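Local coordinates for GP37 (Pseudomonas phage phikz, PDB 5FT0), which is a phage protein that inhibits the bacterial RNA degradosome, probably by acting on its ribonuclease RNase E, at residues A[57-62]-A[68-73]; A[77-82]-A[218-223]; A[82-87]-A[130-135]; A[212-217]-A[222-227]. All coordinates share one frame; numbering follows the deposited sequence.

Interaction 1: A[57-62]-A[68-73]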
# COMPACT_ATOMS: atom_id res chain seq x y z
N TYR A 57 15.39 -11.16 -4.30
CA TYR A 57 15.11 -12.32 -5.13
C TYR A 57 15.47 -13.59 -4.37
O TYR A 57 16.28 -13.58 -3.44
CB TYR A 57 15.90 -12.30 -6.44
CG TYR A 57 15.82 -11.02 -7.24
CD1 TYR A 57 14.66 -10.68 -7.92
CD2 TYR A 57 16.91 -10.17 -7.33
CE1 TYR A 57 14.59 -9.51 -8.67
CE2 TYR A 57 16.85 -9.00 -8.07
CZ TYR A 57 15.69 -8.68 -8.74
OH TYR A 57 15.62 -7.52 -9.48
N THR A 58 14.86 -14.70 -4.79
CA THR A 58 15.22 -16.03 -4.31
C THR A 58 15.24 -16.98 -5.50
O THR A 58 14.27 -17.03 -6.27
CB THR A 58 14.23 -16.54 -3.25
OG1 THR A 58 14.28 -15.68 -2.11
CG2 THR A 58 14.57 -17.96 -2.83
N PHE A 59 16.33 -17.72 -5.66
CA PHE A 59 16.43 -18.71 -6.72
C PHE A 59 17.10 -19.96 -6.19
O PHE A 59 17.75 -19.95 -5.14
CB PHE A 59 17.18 -18.15 -7.95
CG PHE A 59 18.66 -17.93 -7.73
CD1 PHE A 59 19.12 -16.72 -7.24
CD2 PHE A 59 19.58 -18.92 -8.04
CE1 PHE A 59 20.48 -16.51 -7.04
CE2 PHE A 59 20.93 -18.71 -7.84
CZ PHE A 59 21.38 -17.51 -7.35
N LYS A 60 16.94 -21.06 -6.94
CA LYS A 60 17.51 -22.35 -6.57
C LYS A 60 18.77 -22.58 -7.39
O LYS A 60 18.67 -22.79 -8.61
CB LYS A 60 16.50 -23.47 -6.82
CG LYS A 60 15.12 -23.23 -6.22
CD LYS A 60 15.12 -23.28 -4.70
CE LYS A 60 15.53 -24.64 -4.17
NZ LYS A 60 14.68 -25.76 -4.65
N PRO A 61 19.95 -22.57 -6.79
CA PRO A 61 21.18 -22.77 -7.57
C PRO A 61 21.30 -24.19 -8.10
O PRO A 61 20.88 -25.16 -7.46
CB PRO A 61 22.29 -22.45 -6.57
CG PRO A 61 21.69 -22.74 -5.24
CD PRO A 61 20.24 -22.36 -5.36
N GLN A 62 21.90 -24.31 -9.29
CA GLN A 62 22.15 -25.59 -9.93
C GLN A 62 23.59 -26.06 -9.75
O GLN A 62 23.94 -27.15 -10.21
CB GLN A 62 21.80 -25.52 -11.42
CG GLN A 62 20.31 -25.37 -11.68
CD GLN A 62 19.49 -26.47 -11.03
OE1 GLN A 62 19.82 -27.65 -11.14
NE2 GLN A 62 18.42 -26.09 -10.35
N ALA A 68 29.78 -14.83 -9.36
CA ALA A 68 29.55 -14.85 -10.80
C ALA A 68 28.15 -15.36 -11.14
O ALA A 68 27.50 -14.84 -12.05
CB ALA A 68 30.60 -15.71 -11.49
N MSE A 69 27.67 -16.37 -10.42
CA MSE A 69 26.33 -16.88 -10.62
C MSE A 69 25.27 -15.86 -10.20
O MSE A 69 24.28 -15.66 -10.91
CB MSE A 69 26.12 -18.19 -9.86
CG MSE A 69 24.68 -18.66 -9.83
SE MSE A 69 24.37 -20.13 -8.57
CE MSE A 69 25.40 -21.50 -9.48
N VAL A 70 25.47 -15.24 -9.04
CA VAL A 70 24.50 -14.25 -8.56
C VAL A 70 24.50 -13.04 -9.48
O VAL A 70 23.44 -12.46 -9.76
CB VAL A 70 24.80 -13.87 -7.10
CG1 VAL A 70 23.84 -12.79 -6.63
CG2 VAL A 70 24.72 -15.10 -6.20
N ARG A 71 25.67 -12.63 -9.96
CA ARG A 71 25.74 -11.51 -10.90
C ARG A 71 24.96 -11.82 -12.17
O ARG A 71 24.21 -10.98 -12.67
CB ARG A 71 27.20 -11.19 -11.24
CG ARG A 71 27.36 -10.04 -12.21
CD ARG A 71 28.82 -9.84 -12.60
NE ARG A 71 29.66 -9.56 -11.44
CZ ARG A 71 29.97 -8.35 -11.01
NH1 ARG A 71 29.51 -7.28 -11.65
NH2 ARG A 71 30.74 -8.19 -9.94
N GLU A 72 25.11 -13.04 -12.69
CA GLU A 72 24.36 -13.44 -13.88
C GLU A 72 22.86 -13.45 -13.60
O GLU A 72 22.06 -12.98 -14.41
CB GLU A 72 24.82 -14.81 -14.36
CG GLU A 72 25.60 -14.79 -15.66
CD GLU A 72 25.69 -16.16 -16.29
OE1 GLU A 72 25.62 -17.17 -15.56
OE2 GLU A 72 25.84 -16.24 -17.53
N TYR A 73 22.47 -13.98 -12.44
CA TYR A 73 21.05 -14.06 -12.11
C TYR A 73 20.43 -12.66 -12.04
O TYR A 73 19.35 -12.42 -12.60
CB TYR A 73 20.83 -14.80 -10.79
CG TYR A 73 19.37 -14.85 -10.40
CD1 TYR A 73 18.52 -15.79 -10.96
CD2 TYR A 73 18.84 -13.93 -9.51
CE1 TYR A 73 17.18 -15.83 -10.63
CE2 TYR A 73 17.50 -13.96 -9.17
CZ TYR A 73 16.68 -14.91 -9.73
OH TYR A 73 15.34 -14.95 -9.40
O HOH W 1 13.97 -17.30 -9.43

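Interaction 2: A[77-82]-A[218-223]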
# COMPACT_ATOMS: atom_id res chain seq x y z
N ARG A 77 17.34 -10.78 -14.32
CA ARG A 77 16.14 -10.11 -13.84
C ARG A 77 16.05 -8.68 -14.37
O ARG A 77 14.96 -8.18 -14.64
CB ARG A 77 16.10 -10.12 -12.30
CG ARG A 77 16.10 -11.50 -11.65
CD ARG A 77 14.94 -12.37 -12.12
NE ARG A 77 13.63 -11.80 -11.79
CZ ARG A 77 12.91 -12.13 -10.73
NH1 ARG A 77 13.37 -13.03 -9.87
NH2 ARG A 77 11.74 -11.56 -10.51
N ILE A 78 17.20 -8.01 -14.51
CA ILE A 78 17.19 -6.65 -15.05
C ILE A 78 16.81 -6.68 -16.53
O ILE A 78 16.04 -5.84 -17.00
CB ILE A 78 18.55 -5.98 -14.83
CG1 ILE A 78 18.84 -5.83 -13.33
CG2 ILE A 78 18.61 -4.62 -15.52
CD1 ILE A 78 20.20 -5.23 -13.04
N ILE A 79 17.35 -7.64 -17.28
CA ILE A 79 16.99 -7.77 -18.69
C ILE A 79 15.50 -8.01 -18.85
O ILE A 79 14.81 -7.33 -19.62
CB ILE A 79 17.81 -8.90 -19.35
CG1 ILE A 79 19.31 -8.55 -19.34
CG2 ILE A 79 17.32 -9.17 -20.76
CD1 ILE A 79 20.20 -9.71 -19.72
N ALA A 80 14.97 -8.99 -18.11
CA ALA A 80 13.54 -9.28 -18.17
C ALA A 80 12.71 -8.07 -17.75
O ALA A 80 11.65 -7.80 -18.33
CB ALA A 80 13.20 -10.49 -17.30
N ASP A 81 13.19 -7.31 -16.76
CA ASP A 81 12.47 -6.13 -16.30
C ASP A 81 12.35 -5.07 -17.39
O ASP A 81 11.41 -4.27 -17.38
CB ASP A 81 13.18 -5.53 -15.08
CG ASP A 81 12.45 -5.82 -13.79
OD1 ASP A 81 11.20 -5.81 -13.80
OD2 ASP A 81 13.12 -6.05 -12.76
N ASN A 82 13.29 -5.03 -18.33
CA ASN A 82 13.30 -3.98 -19.34
C ASN A 82 12.70 -4.40 -20.67
O ASN A 82 12.61 -3.57 -21.58
CB ASN A 82 14.73 -3.47 -19.55
CG ASN A 82 15.17 -2.51 -18.45
OD1 ASN A 82 14.91 -1.31 -18.53
ND2 ASN A 82 15.81 -3.04 -17.42
N PRO A 218 22.98 -13.20 -24.72
CA PRO A 218 24.42 -13.55 -24.70
C PRO A 218 25.06 -13.52 -23.32
O PRO A 218 26.09 -14.18 -23.14
CB PRO A 218 25.04 -12.50 -25.63
CG PRO A 218 23.93 -12.05 -26.51
CD PRO A 218 22.69 -12.11 -25.66
N ASP A 219 24.51 -12.79 -22.36
CA ASP A 219 25.19 -12.55 -21.09
C ASP A 219 24.64 -13.38 -19.93
O ASP A 219 25.21 -13.36 -18.84
CB ASP A 219 25.11 -11.07 -20.72
CG ASP A 219 25.86 -10.19 -21.71
OD1 ASP A 219 26.80 -10.69 -22.35
OD2 ASP A 219 25.51 -9.00 -21.84
N VAL A 220 23.54 -14.11 -20.13
CA VAL A 220 22.90 -14.85 -19.06
C VAL A 220 22.50 -16.23 -19.58
O VAL A 220 22.40 -16.46 -20.79
CB VAL A 220 21.66 -14.12 -18.49
CG1 VAL A 220 22.06 -12.81 -17.83
CG2 VAL A 220 20.64 -13.89 -19.59
N GLU A 221 22.27 -17.15 -18.64
CA GLU A 221 21.82 -18.48 -19.02
C GLU A 221 20.45 -18.43 -19.69
O GLU A 221 20.19 -19.16 -20.65
CB GLU A 221 21.78 -19.40 -17.80
CG GLU A 221 23.15 -19.70 -17.21
CD GLU A 221 23.15 -20.96 -16.36
OE1 GLU A 221 22.06 -21.43 -15.97
OE2 GLU A 221 24.25 -21.48 -16.08
N GLU A 222 19.57 -17.55 -19.21
CA GLU A 222 18.18 -17.57 -19.63
C GLU A 222 17.50 -16.27 -19.24
O GLU A 222 17.79 -15.70 -18.19
CB GLU A 222 17.46 -18.77 -19.00
CG GLU A 222 16.17 -19.16 -19.65
CD GLU A 222 15.61 -20.42 -19.03
OE1 GLU A 222 15.79 -20.62 -17.81
OE2 GLU A 222 15.00 -21.23 -19.77
N VAL A 223 16.58 -15.81 -20.09
CA VAL A 223 15.67 -14.72 -19.75
C VAL A 223 14.27 -15.31 -19.62
O VAL A 223 13.80 -16.01 -20.52
CB VAL A 223 15.70 -13.61 -20.81
CG1 VAL A 223 14.70 -12.53 -20.46
CG2 VAL A 223 17.10 -13.03 -20.93

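Interaction 3: A[82-87]-A[130-135]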
# COMPACT_ATOMS: atom_id res chain seq x y z
N ASN A 82 13.29 -5.03 -18.33
CA ASN A 82 13.30 -3.98 -19.34
C ASN A 82 12.70 -4.40 -20.67
O ASN A 82 12.61 -3.57 -21.58
CB ASN A 82 14.73 -3.47 -19.55
CG ASN A 82 15.17 -2.51 -18.45
OD1 ASN A 82 14.91 -1.31 -18.53
ND2 ASN A 82 15.81 -3.04 -17.42
N LEU A 83 12.29 -5.67 -20.81
CA LEU A 83 11.56 -6.08 -21.99
C LEU A 83 10.28 -5.28 -22.17
O LEU A 83 9.84 -5.06 -23.30
CB LEU A 83 11.23 -7.58 -21.92
CG LEU A 83 12.41 -8.54 -21.98
CD1 LEU A 83 11.95 -9.98 -21.80
CD2 LEU A 83 13.16 -8.37 -23.30
N LYS A 84 9.68 -4.84 -21.06
CA LYS A 84 8.47 -4.02 -21.12
C LYS A 84 8.67 -2.74 -21.92
O LYS A 84 7.69 -2.19 -22.44
CB LYS A 84 8.01 -3.67 -19.71
CG LYS A 84 7.19 -4.74 -19.02
CD LYS A 84 7.03 -4.42 -17.55
CE LYS A 84 8.35 -4.61 -16.82
NZ LYS A 84 8.38 -3.90 -15.51
N TYR A 85 9.90 -2.26 -22.02
CA TYR A 85 10.19 -1.00 -22.69
C TYR A 85 10.68 -1.18 -24.12
O TYR A 85 10.96 -0.18 -24.79
CB TYR A 85 11.21 -0.20 -21.87
CG TYR A 85 10.78 -0.03 -20.43
CD1 TYR A 85 9.60 0.63 -20.11
CD2 TYR A 85 11.54 -0.55 -19.39
CE1 TYR A 85 9.20 0.79 -18.80
CE2 TYR A 85 11.14 -0.40 -18.07
CZ TYR A 85 9.97 0.27 -17.78
OH TYR A 85 9.57 0.42 -16.48
N VAL A 86 10.79 -2.42 -24.59
CA VAL A 86 11.05 -2.66 -26.01
C VAL A 86 9.90 -2.07 -26.82
O VAL A 86 8.73 -2.29 -26.50
CB VAL A 86 11.22 -4.16 -26.27
CG1 VAL A 86 11.20 -4.46 -27.76
CG2 VAL A 86 12.53 -4.66 -25.65
N ASP A 87 10.25 -1.32 -27.87
CA ASP A 87 9.28 -0.56 -28.67
C ASP A 87 7.99 -1.33 -28.94
O ASP A 87 6.91 -0.93 -28.51
CB ASP A 87 9.92 -0.14 -29.99
CG ASP A 87 10.94 0.97 -29.82
OD1 ASP A 87 10.89 1.68 -28.80
OD2 ASP A 87 11.80 1.12 -30.72
N PHE A 130 2.18 -8.37 -15.63
CA PHE A 130 3.48 -8.69 -16.19
C PHE A 130 4.39 -9.22 -15.09
O PHE A 130 4.48 -8.63 -14.01
CB PHE A 130 4.10 -7.46 -16.85
CG PHE A 130 3.26 -6.87 -17.95
CD1 PHE A 130 3.40 -7.31 -19.25
CD2 PHE A 130 2.33 -5.88 -17.67
CE1 PHE A 130 2.63 -6.77 -20.26
CE2 PHE A 130 1.56 -5.33 -18.68
CZ PHE A 130 1.71 -5.78 -19.98
N MSE A 131 5.05 -10.35 -15.35
CA MSE A 131 5.88 -10.99 -14.34
C MSE A 131 7.27 -11.32 -14.88
O MSE A 131 7.56 -12.48 -15.18
CB MSE A 131 5.20 -12.25 -13.83
CG MSE A 131 3.79 -12.02 -13.30
SE MSE A 131 2.87 -13.67 -12.80
CE MSE A 131 4.01 -14.21 -11.31
N PRO A 132 8.12 -10.30 -15.00
CA PRO A 132 9.47 -10.54 -15.53
C PRO A 132 10.29 -11.39 -14.58
O PRO A 132 10.20 -11.27 -13.36
CB PRO A 132 10.05 -9.13 -15.66
CG PRO A 132 9.32 -8.33 -14.64
CD PRO A 132 7.93 -8.90 -14.60
N GLY A 133 11.11 -12.27 -15.16
CA GLY A 133 11.96 -13.15 -14.39
C GLY A 133 11.26 -14.36 -13.79
O GLY A 133 11.91 -15.12 -13.05
N VAL A 134 9.98 -14.56 -14.08
CA VAL A 134 9.21 -15.66 -13.53
C VAL A 134 8.75 -16.55 -14.68
O VAL A 134 8.39 -16.06 -15.75
CB VAL A 134 8.00 -15.15 -12.72
CG1 VAL A 134 7.15 -16.30 -12.21
CG2 VAL A 134 8.48 -14.28 -11.56
N HIS A 135 8.77 -17.86 -14.45
CA HIS A 135 8.23 -18.85 -15.37
C HIS A 135 7.20 -19.69 -14.62
O HIS A 135 7.37 -20.00 -13.44
CB HIS A 135 9.33 -19.74 -15.94
CG HIS A 135 8.91 -20.54 -17.13
ND1 HIS A 135 8.07 -21.63 -17.04
CD2 HIS A 135 9.22 -20.41 -18.44
CE1 HIS A 135 7.88 -22.14 -18.25
NE2 HIS A 135 8.57 -21.42 -19.11

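Interaction 4: A[212-217]-A[222-227]. With ARG (arginine), chain C.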
# COMPACT_ATOMS: atom_id res chain seq x y z
N SER A 212 4.15 -18.06 -20.33
CA SER A 212 5.55 -17.99 -19.93
C SER A 212 6.46 -18.14 -21.14
O SER A 212 6.11 -18.77 -22.14
CB SER A 212 5.87 -19.07 -18.90
OG SER A 212 5.21 -18.80 -17.68
N PHE A 213 7.65 -17.54 -21.04
CA PHE A 213 8.59 -17.49 -22.15
C PHE A 213 10.00 -17.67 -21.63
O PHE A 213 10.33 -17.27 -20.50
CB PHE A 213 8.48 -16.16 -22.91
CG PHE A 213 7.08 -15.82 -23.34
CD1 PHE A 213 6.57 -16.32 -24.53
CD2 PHE A 213 6.28 -15.00 -22.57
CE1 PHE A 213 5.29 -16.02 -24.93
CE2 PHE A 213 4.99 -14.69 -22.96
CZ PHE A 213 4.50 -15.20 -24.15
N GLU A 214 10.85 -18.27 -22.46
CA GLU A 214 12.26 -18.46 -22.17
C GLU A 214 13.06 -17.85 -23.32
O GLU A 214 12.81 -18.17 -24.48
CB GLU A 214 12.61 -19.94 -22.01
CG GLU A 214 11.79 -20.67 -20.96
CD GLU A 214 11.93 -22.17 -21.06
OE1 GLU A 214 12.91 -22.71 -20.50
OE2 GLU A 214 11.07 -22.82 -21.69
N GLY A 215 14.02 -17.00 -22.99
CA GLY A 215 14.76 -16.26 -23.99
C GLY A 215 16.26 -16.49 -23.87
O GLY A 215 16.79 -16.64 -22.77
N CYS A 216 16.92 -16.50 -25.02
CA CYS A 216 18.37 -16.60 -25.08
C CYS A 216 18.98 -15.20 -25.16
O CYS A 216 18.59 -14.40 -26.01
CB CYS A 216 18.80 -17.43 -26.28
SG CYS A 216 20.58 -17.71 -26.41
N HIS A 217 19.91 -14.92 -24.26
CA HIS A 217 20.62 -13.65 -24.23
C HIS A 217 22.11 -13.94 -24.04
O HIS A 217 22.47 -14.84 -23.27
CB HIS A 217 20.10 -12.76 -23.09
CG HIS A 217 20.67 -11.38 -23.09
ND1 HIS A 217 21.92 -11.09 -22.58
CD2 HIS A 217 20.16 -10.20 -23.51
CE1 HIS A 217 22.16 -9.80 -22.70
NE2 HIS A 217 21.11 -9.23 -23.26
N GLU A 222 19.57 -17.55 -19.21
CA GLU A 222 18.18 -17.57 -19.63
C GLU A 222 17.50 -16.27 -19.24
O GLU A 222 17.79 -15.70 -18.19
CB GLU A 222 17.46 -18.77 -19.00
CG GLU A 222 16.17 -19.16 -19.65
CD GLU A 222 15.61 -20.42 -19.03
OE1 GLU A 222 15.79 -20.62 -17.81
OE2 GLU A 222 15.00 -21.23 -19.77
N VAL A 223 16.58 -15.81 -20.09
CA VAL A 223 15.67 -14.72 -19.75
C VAL A 223 14.27 -15.31 -19.62
O VAL A 223 13.80 -16.01 -20.52
CB VAL A 223 15.70 -13.61 -20.81
CG1 VAL A 223 14.70 -12.53 -20.46
CG2 VAL A 223 17.10 -13.03 -20.93
N LEU A 224 13.62 -15.03 -18.49
CA LEU A 224 12.29 -15.54 -18.21
C LEU A 224 11.30 -14.39 -18.14
O LEU A 224 11.63 -13.31 -17.65
CB LEU A 224 12.26 -16.31 -16.88
CG LEU A 224 13.22 -17.50 -16.73
CD1 LEU A 224 13.09 -18.11 -15.35
CD2 LEU A 224 12.97 -18.54 -17.81
N PHE A 225 10.09 -14.62 -18.63
CA PHE A 225 9.03 -13.62 -18.58
C PHE A 225 7.69 -14.33 -18.60
O PHE A 225 7.48 -15.25 -19.40
CB PHE A 225 9.12 -12.62 -19.74
CG PHE A 225 8.40 -11.32 -19.48
CD1 PHE A 225 7.02 -11.25 -19.57
CD2 PHE A 225 9.11 -10.18 -19.17
CE1 PHE A 225 6.37 -10.05 -19.33
CE2 PHE A 225 8.46 -8.98 -18.93
CZ PHE A 225 7.09 -8.92 -19.01
N THR A 226 6.78 -13.90 -17.73
CA THR A 226 5.43 -14.45 -17.67
C THR A 226 4.42 -13.31 -17.72
O THR A 226 4.64 -12.26 -17.12
CB THR A 226 5.22 -15.30 -16.40
OG1 THR A 226 6.06 -16.46 -16.44
CG2 THR A 226 3.77 -15.75 -16.27
N ILE A 227 3.34 -13.53 -18.46
CA ILE A 227 2.18 -12.65 -18.44
C ILE A 227 1.01 -13.43 -17.88
O ILE A 227 0.70 -14.53 -18.37
CB ILE A 227 1.85 -12.11 -19.85
CG1 ILE A 227 3.03 -11.33 -20.42
CG2 ILE A 227 0.60 -11.25 -19.81
CD1 ILE A 227 2.77 -10.75 -21.78
N ARG C . 14.82 -22.67 -23.51
CA ARG C . 15.97 -23.52 -23.77
C ARG C . 15.68 -24.49 -24.92
O ARG C . 14.55 -24.93 -25.10
CB ARG C . 16.35 -24.30 -22.50
CG ARG C . 15.20 -25.10 -21.93
CD ARG C . 15.53 -25.67 -20.56
NE ARG C . 14.46 -26.53 -20.09
CZ ARG C . 13.37 -26.10 -19.45
NH1 ARG C . 13.21 -24.81 -19.21
NH2 ARG C . 12.44 -26.97 -19.06
OXT ARG C . 16.57 -24.84 -25.69

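Interaction 1: A[57-62]-A[68-73]
F59 has its CG wedged between the backbone N and the carbonyl carbon (chi1 69°), while Y73 swings its CG away from its own N, and these two settings lay the rings against each other. The result is a face-to-face stack: the centroids of the F59 and Y73 rings are 4.3 Å apart. The planes are not quite parallel, differing by 25°, and CD1 of F59 stands over the centre of the Y73 ring. CB of F59 also sits over that face, adding a CH-pi contact. Y57 meets Y73 differently. The edge of Y73 turns toward the face of Y57 in an offset edge-to-face pair, with ring centroids 5.9 Å apart and planes at 77°. Next to it, Y57 CB touches the rim of Y73 at CE2, 3.6 Å away. Together the three rings form an aromatic cluster. At the CE2 edge of the F59 ring, in its plane, lies the selenium of M69, a selenomethionine, with SE 3.8 Å from F59 CE2. The same atom packs on P61, where SE is 3.7 Å from CB. One water links the two segments: it lies 2.7 Å from Y73 OH and donates to T58 O; the phenol is also hydrogen-bonded to NH1 of R77. Strand 55-59 is an outermost strand of the four-stranded antiparallel sheet, joined to strand 42-48 by backbone bonds of Y57 with V45 and F59 with V43. Helix 67-82 lies against this sheet, and its V70 extends the packing to V32 and W34 of strand 30-37 and to F4 of strand 4-6.

Interaction 2: A[77-82]-A[218-223]
I79 and V223 bury the most area here, and both meet the other segment through methyl groups. I79 uses two branches. Its CG2, set opposite the backbone N by chi1 of -64°, touches V223 CG2 at 3.9 Å, the two side chains crossing at about a right angle. The longer branch runs on to CD1, which meets CG1 of V220 tip to tip at 4.1 Å. V223 divides its methyls in turn: CG2 goes to I79, whereas CG1 lies 4.0 Å from A80 CB, so a single valine packs against two successive residues of the helix. The backbones come nearest at this place, with A80 CA and V223 CA 6.1 Å apart, a spacing consistent with the small side chain of A80. All four touching residues are buried, and the contact between them is purely apolar. Within the helix segment, N82 ND2 donates to I78 O, 2.8 Å away and nearly straight at 166°. Around the contact, helix 67-82 lies beside the start of strand 220-232. L15 of helix 8-15 and L18 cover I79, P132 of strand 122-132 rests on A80, and V220 also touches L75 and S76 one turn earlier in helix 67-82.

Interaction 3: A[82-87]-A[130-135]
K84 crosses to F130 and P132 with the aliphatic part of its side chain. Its CB is still distant, 5.9 Å from F130 CD1. K84 CG is nearer, 4.6 Å from F130 CD1. CD makes the first approach: it lies 4.3 Å from F130 CB. A bend at chi3 (-71°) then turns the chain past F130 toward the proline. CE is 4.4 Å from P132 CG, the second and last approach within 4.5 Å across the two segments. NZ, at the tip, is held by a hydrogen bond to OD1 of N108, and a long, weak ion pair links it to OD1 of D81. The lysine therefore lays methylenes against two buried apolar residues while its amine is held by polar partners outside the two segments. The loose spacing and the modest 115 Å² buried describe light van der Waals packing. Each backbone is shaped locally: Y85 N bonds to N82 O at 3.0 Å, and the other segment makes a type II turn from M131 to V134, with G133 at its positive-phi position (78°). The segment 82-87 links helix 67-82 to helix 87-98, with V86 as N-cap of the latter. Next to K84, L83 touches V223 and F225 of strand 220-232 and Y183 and F184 of helix 158-187. F130 and P132 lie in the last three residues of strand 122-132, and both touch F225 on the adjoining strand 220-232, while P132 also meets A80 and D81 of helix 67-82.

Interaction 4: A[212-217]-A[222-227]
F213 and F225 exchange backbone bonds as an antiparallel hydrogen-bonded pair: F213 N donates to F225 O at 2.8 Å, and F225 N returns a longer bond to F213 O at 3.3 Å. G215 and V223 form the second such pair, tighter on both sides. G215 N reaches V223 O at 2.7 Å, and V223 N reaches G215 O at 2.8 Å with an angle of 163° at the hydrogen. E214 with L224 between them, and S212 with T226 beside them, are non-hydrogen-bonded pairs. On the face carrying those four residues, the S212 hydroxyl donates to T226 OG1 at 2.8 Å. It also has V136 N as a partner, while T226 OG1 is bonded to V134 O, so both buried hydroxyls are satisfied. H217 is held at each nitrogen, NE2 with A14 O and ND1 with D219 N, and its CB packs on V223 CG2. The opposite face holds F213 and F225, whose rings meet F184 and Y180 of helix 158-187. Near the turn of the hairpin two glutamates meet: E214 OE1 lies 2.7 Å from E222 OE2, with the carboxylate planes turned 55° apart. A bound arginine donates NH1 to this same E214 OE1 at 2.5 Å, a length so short that its exact value is doubtful. At this distance one of the acids probably holds a proton and donates it to the other, and the positive guanidinium should relieve the remaining repulsion. The pair, probably with a net negative charge, is consistent with the binding of a cationic guanidinium in the pocket that F190, D192 and A194 complete.

Interactions 2, 3 and 4 form a compact group with centres 8 to 9 Å apart, all reaching the seven-stranded antiparallel sheet through its adjacent strands 122-132, 220-232 and 206-217. Interaction 1 lies further out, its centre 12 Å from that of interaction 2, on the separate four-stranded sheet. Helix 67-82 bridges the two sheets, serving interaction 1 near its start and interaction 2 near its end. Along the chain, interaction 1 closes first; interaction 3 then falls within the long span that interaction 2 closes, and interaction 4 finishes on the strand where interaction 2 ends. Interactions 1 and 2 thus connect, through helix 67-82, the small sheet to the large one, which contributes E214 to the arginine pocket.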